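Local coordinates for protein Ribose/Galactose Isomerase (Vibrio parahaemolyticus, PDB 3ONO) that probably interconverts aldose and ketose sugar phosphates, as an isomerase of the LacAB/RpiB family, at residues A[47-50]-A[51-55]; A[125-128]-A[129-133]. All coordinates share one frame; numbering follows the deposited sequence.

Contact 1 of 2, residues A[47-50]-A[51-55]; sequences HHLT and YIHLG
T50 and H53 meet in a local contact at the N-terminus of helix 51-63, where the loop following strand 35-38 runs into the helix. Two bonds at T50 define it. The backbone N of T50 donates to ND1 of H53 at 2.9 Å. The bond is nearly straight, with an N-H...acceptor angle of 171°, and the donor lies in the plane of the imidazole, at the ring edge, as expected for a bond to a ring nitrogen. At the same residue OG1 of T50 accepts from the backbone N of I52 at 3.0 Å, a more bent bond at 141°. T50 is therefore the N-cap, and with H53 it forms a capping box: ND1 of H53 accepts from the N-cap N-H, while the T50 hydroxyl bonds the amide of I52. A chi1 of 72° sets OG1 of T50 between its own N and carbonyl carbon, turned to the first turn of the helix. The carbonyl O of T50 enters the helical pattern as well, accepting from L54 N at 3.2 Å.

L49 adds an apolar flank. Its CD2 lies 3.9 Å from CB of H53, while its CD1 comes to 4.3 Å from CD2 of L54, so the two methyls reach different residues of the first turn. The side chain of H53 touches L182 and T185 of helix 180-186, and L49 also touches T185. Across the subunit interface, N156 of the second subunit packs on T50 and Y51, and I159 of that subunit packs on I52.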
loop_
_atom_site.group_PDB
_atom_site.type_symbol
_atom_site.label_atom_id
_atom_site.label_comp_id
_atom_site.label_asym_id
_atom_site.label_seq_id
_atom_site.Cartn_x
_atom_site.Cartn_y
_atom_site.Cartn_z
ATOM N N HIS A 47 7.057 25.626 -19.951
ATOM C CA HIS A 47 7.910 26.420 -19.063
ATOM C C HIS A 47 8.426 25.526 -17.939
ATOM O O HIS A 47 7.631 24.991 -17.178
ATOM C CB HIS A 47 7.093 27.566 -18.482
ATOM C CG HIS A 47 7.821 28.388 -17.462
ATOM N ND1 HIS A 47 8.838 29.258 -17.786
ATOM C CD2 HIS A 47 7.664 28.475 -16.120
ATOM C CE1 HIS A 47 9.265 29.863 -16.691
ATOM N NE2 HIS A 47 8.576 29.398 -15.664
ATOM N N HIS A 48 9.748 25.371 -17.851
ATOM C CA HIS A 48 10.369 24.321 -17.028
ATOM C C HIS A 48 10.338 24.654 -15.531
ATOM O O HIS A 48 10.685 25.772 -15.130
ATOM C CB HIS A 48 11.814 24.104 -17.486
ATOM C CG HIS A 48 12.470 22.898 -16.891
ATOM N ND1 HIS A 48 13.150 22.931 -15.692
ATOM C CD2 HIS A 48 12.570 21.628 -17.347
ATOM C CE1 HIS A 48 13.622 21.726 -15.426
ATOM N NE2 HIS A 48 13.289 20.919 -16.416
ATOM N N LEU A 49 9.931 23.666 -14.727
ATOM C CA LEU A 49 9.823 23.790 -13.276
ATOM C C LEU A 49 10.409 22.560 -12.580
ATOM O O LEU A 49 10.342 21.438 -13.109
ATOM C CB LEU A 49 8.349 23.861 -12.883
ATOM C CG LEU A 49 7.500 25.014 -13.406
ATOM C CD1 LEU A 49 6.099 24.868 -12.826
ATOM C CD2 LEU A 49 8.122 26.352 -12.991
ATOM N N THR A 50 10.938 22.754 -11.375
ATOM C CA THR A 50 11.292 21.615 -10.526
ATOM C C THR A 50 10.408 21.658 -9.289
ATOM O O THR A 50 9.638 22.606 -9.092
ATOM C CB THR A 50 12.726 21.702 -9.991
ATOM O OG1 THR A 50 12.792 22.730 -8.997
ATOM C CG2 THR A 50 13.718 22.003 -11.096
ATOM N N TYR A 51 10.564 20.673 -8.414
ATOM C CA TYR A 51 9.762 20.695 -7.194
ATOM C C TYR A 51 10.107 21.861 -6.273
ATOM O O TYR A 51 9.315 22.192 -5.396
ATOM C CB TYR A 51 9.828 19.358 -6.437
ATOM C CG TYR A 51 11.180 18.983 -5.885
ATOM C CD1 TYR A 51 11.662 19.556 -4.702
ATOM C CD2 TYR A 51 11.970 18.010 -6.523
ATOM C CE1 TYR A 51 12.887 19.176 -4.172
ATOM C CE2 TYR A 51 13.206 17.637 -6.003
ATOM C CZ TYR A 51 13.663 18.239 -4.835
ATOM O OH TYR A 51 14.877 17.874 -4.290
ATOM N N ILE A 52 11.255 22.514 -6.482
ATOM C CA ILE A 52 11.562 23.714 -5.721
ATOM C C ILE A 52 10.599 24.833 -6.100
ATOM O O ILE A 52 10.042 25.517 -5.241
ATOM C CB ILE A 52 13.019 24.215 -5.977
ATOM C CG1 ILE A 52 14.031 23.148 -5.567
ATOM C CG2 ILE A 52 13.281 25.533 -5.199
ATOM C CD1 ILE A 52 14.000 22.779 -4.086
ATOM N N HIS A 53 10.390 25.026 -7.399
ATOM C CA HIS A 53 9.499 26.082 -7.854
ATOM C C HIS A 53 8.078 25.806 -7.383
ATOM O O HIS A 53 7.340 26.733 -7.071
ATOM C CB HIS A 53 9.537 26.207 -9.374
ATOM C CG HIS A 53 10.914 26.434 -9.911
ATOM N ND1 HIS A 53 11.596 25.475 -10.638
ATOM C CD2 HIS A 53 11.749 27.498 -9.804
ATOM C CE1 HIS A 53 12.786 25.950 -10.968
ATOM N NE2 HIS A 53 12.906 27.176 -10.472
ATOM N N LEU A 54 7.695 24.531 -7.337
ATOM C CA LEU A 54 6.345 24.204 -6.892
ATOM C C LEU A 54 6.035 24.783 -5.508
ATOM O O LEU A 54 4.942 25.328 -5.275
ATOM C CB LEU A 54 6.123 22.677 -6.889
ATOM C CG LEU A 54 6.261 21.975 -8.242
ATOM C CD1 LEU A 54 6.017 20.456 -8.089
ATOM C CD2 LEU A 54 5.306 22.560 -9.292
ATOM N N GLY A 55 6.954 24.627 -4.569
ATOM C CA GLY A 55 6.720 25.134 -3.228
ATOM C C GLY A 55 6.534 26.644 -3.225
ATOM O O GLY A 55 5.679 27.190 -2.510
#

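Contact 2 of 2, residues A[125-128]-A[129-133]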
loop_
_atom_site.group_PDB
_atom_site.type_symbol
_atom_site.label_atom_id
_atom_site.label_comp_id
_atom_site.label_asym_id
_atom_site.label_seq_id
_atom_site.Cartn_x
_atom_site.Cartn_y
_atom_site.Cartn_z
ATOM N N GLY A 125 -3.050 3.305 -12.493
ATOM C CA GLY A 125 -2.690 4.375 -11.566
ATOM C C GLY A 125 -3.648 5.562 -11.616
ATOM O O GLY A 125 -3.872 6.239 -10.613
ATOM N N GLU A 126 -4.225 5.821 -12.790
ATOM C CA GLU A 126 -5.124 6.952 -12.950
ATOM C C GLU A 126 -6.405 6.793 -12.112
ATOM O O GLU A 126 -7.020 7.793 -11.745
ATOM C CB GLU A 126 -5.474 7.177 -14.431
ATOM C CG GLU A 126 -6.400 6.138 -15.057
ATOM C CD GLU A 126 -5.682 4.861 -15.432
ATOM O OE1 GLU A 126 -6.329 3.936 -15.963
ATOM O OE2 GLU A 126 -4.459 4.782 -15.216
ATOM N N LEU A 127 -6.815 5.546 -11.868
ATOM C CA LEU A 127 -7.977 5.255 -11.028
ATOM C C LEU A 127 -7.740 5.760 -9.603
ATOM O O LEU A 127 -8.589 6.426 -9.017
ATOM C CB LEU A 127 -8.246 3.758 -10.991
ATOM C CG LEU A 127 -8.685 3.248 -12.363
ATOM C CD1 LEU A 127 -9.028 1.785 -12.260
ATOM C CD2 LEU A 127 -9.867 4.066 -12.844
ATOM N N ASN A 128 -6.580 5.426 -9.056
ATOM C CA ASN A 128 -6.222 5.876 -7.716
ATOM C C ASN A 128 -6.199 7.415 -7.640
ATOM O O ASN A 128 -6.672 8.004 -6.665
ATOM C CB ASN A 128 -4.883 5.262 -7.313
ATOM C CG ASN A 128 -4.519 5.555 -5.878
ATOM O OD1 ASN A 128 -5.253 5.188 -4.960
ATOM N ND2 ASN A 128 -3.367 6.200 -5.673
ATOM N N VAL A 129 -5.669 8.073 -8.672
ATOM C CA VAL A 129 -5.685 9.546 -8.696
ATOM C C VAL A 129 -7.127 10.044 -8.634
ATOM O O VAL A 129 -7.469 10.930 -7.847
ATOM C CB VAL A 129 -5.035 10.082 -9.977
ATOM C CG1 VAL A 129 -5.237 11.602 -10.110
ATOM C CG2 VAL A 129 -3.558 9.706 -10.022
ATOM N N ARG A 130 -7.988 9.469 -9.478
ATOM C CA ARG A 130 -9.398 9.843 -9.470
ATOM C C ARG A 130 -10.027 9.695 -8.084
ATOM O O ARG A 130 -10.721 10.595 -7.599
ATOM C CB ARG A 130 -10.179 8.974 -10.476
ATOM C CG ARG A 130 -11.647 9.336 -10.578
ATOM C CD ARG A 130 -12.381 8.383 -11.563
ATOM N NE ARG A 130 -11.705 8.372 -12.859
ATOM C CZ ARG A 130 -11.753 7.381 -13.753
ATOM N NH1 ARG A 130 -12.447 6.264 -13.516
ATOM N NH2 ARG A 130 -11.077 7.503 -14.893
ATOM N N TYR A 131 -9.793 8.541 -7.464
ATOM C CA TYR A 131 -10.413 8.207 -6.189
ATOM C C TYR A 131 -9.881 9.131 -5.078
ATOM O O TYR A 131 -10.607 9.525 -4.157
ATOM C CB TYR A 131 -10.119 6.757 -5.834
ATOM C CG TYR A 131 -10.669 5.715 -6.800
ATOM C CD1 TYR A 131 -11.537 6.063 -7.837
ATOM C CD2 TYR A 131 -10.312 4.373 -6.670
ATOM C CE1 TYR A 131 -12.041 5.075 -8.708
ATOM C CE2 TYR A 131 -10.804 3.409 -7.518
ATOM C CZ TYR A 131 -11.649 3.760 -8.539
ATOM O OH TYR A 131 -12.127 2.756 -9.362
ATOM N N ILE A 132 -8.600 9.455 -5.161
ATOM C CA ILE A 132 -8.018 10.431 -4.234
ATOM C C ILE A 132 -8.756 11.762 -4.338
ATOM O O ILE A 132 -9.096 12.370 -3.324
ATOM C CB ILE A 132 -6.507 10.632 -4.499
ATOM C CG1 ILE A 132 -5.704 9.455 -3.925
ATOM C CG2 ILE A 132 -6.017 12.022 -3.947
ATOM C CD1 ILE A 132 -4.242 9.401 -4.450
ATOM N N PHE A 133 -9.024 12.219 -5.558
ATOM C CA PHE A 133 -9.688 13.499 -5.729
ATOM C C PHE A 133 -11.125 13.434 -5.223
ATOM O O PHE A 133 -11.642 14.395 -4.655
ATOM C CB PHE A 133 -9.645 13.959 -7.194
ATOM C CG PHE A 133 -8.253 14.309 -7.692
ATOM C CD1 PHE A 133 -7.242 14.664 -6.806
ATOM C CD2 PHE A 133 -7.962 14.283 -9.050
ATOM C CE1 PHE A 133 -5.933 14.990 -7.268
ATOM C CE2 PHE A 133 -6.684 14.606 -9.537
ATOM C CZ PHE A 133 -5.648 14.969 -8.632
#
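Helix 125-136 holds this contact, with four consecutive i to i+4 backbone bonds as evidence of alpha-helical geometry: V129 N to G125 O, R130 N to E126 O, Y131 N to L127 O and I132 N to N128 O, with N-H...acceptor angles from 159° to 165°. The shortest joins I132 N to N128 O at 2.8 Å.

Three side-chain pairs follow the same spacing or one residue less. L127 and R130 run side by side in the same direction, and CD2 of L127 sits over one face of the guanidinium, 3.5 Å from NH1 of R130. R130 extends through its first two torsions and then bends at chi3, a turn that accompanies the placing of its guanidinium alongside CD2 of L127. The ring of Y131 lies over the preceding turn: L127 O is 3.1 Å above one ring face, offset toward the rim, and CB of L127 approaches CZ of Y131 at 4.2 Å. That carbonyl thus meets the ring face while also accepting from Y131 N. On another side of the helix, CD1 of I132 touches ND2 of N128 at 3.5 Å.

The third subunit covers the L127 and Y131 side with its F102, its K135 makes a cation-pi contact with the Y131 ring, and its Y145 hydrogen-bonds E126. Within the chain, R130 and F133 face helix 18-31, touching V28, with NE of R130 in a salt bridge to E24, while N128, whose ND2 donates to L96 O, and Y131 rest on P98 at the start of helix 98-108.

In the fold
Contact 1 comes first along the chain and contact 2 follows, in series, both within the first part of the protein that carries the LacAB/RpiB-type parallel sheet. Their centres lie 23 Å apart and their nearest atoms about 13 Å, so they do not touch. Contact 1 starts helix 51-63, which lies between strands 35-38 and 69-74 in sequence; contact 2 lies on helix 125-136, after strand 112-116. Both helices belong to the alpha/beta part built round this sheet, whose strands are ordered 35-38, 5-8, 69-74, 112-116 and 92-94. Each also meets a different neighbour, the second subunit at contact 1 and the third at contact 2, placing both at interfaces of the four-chain assembly.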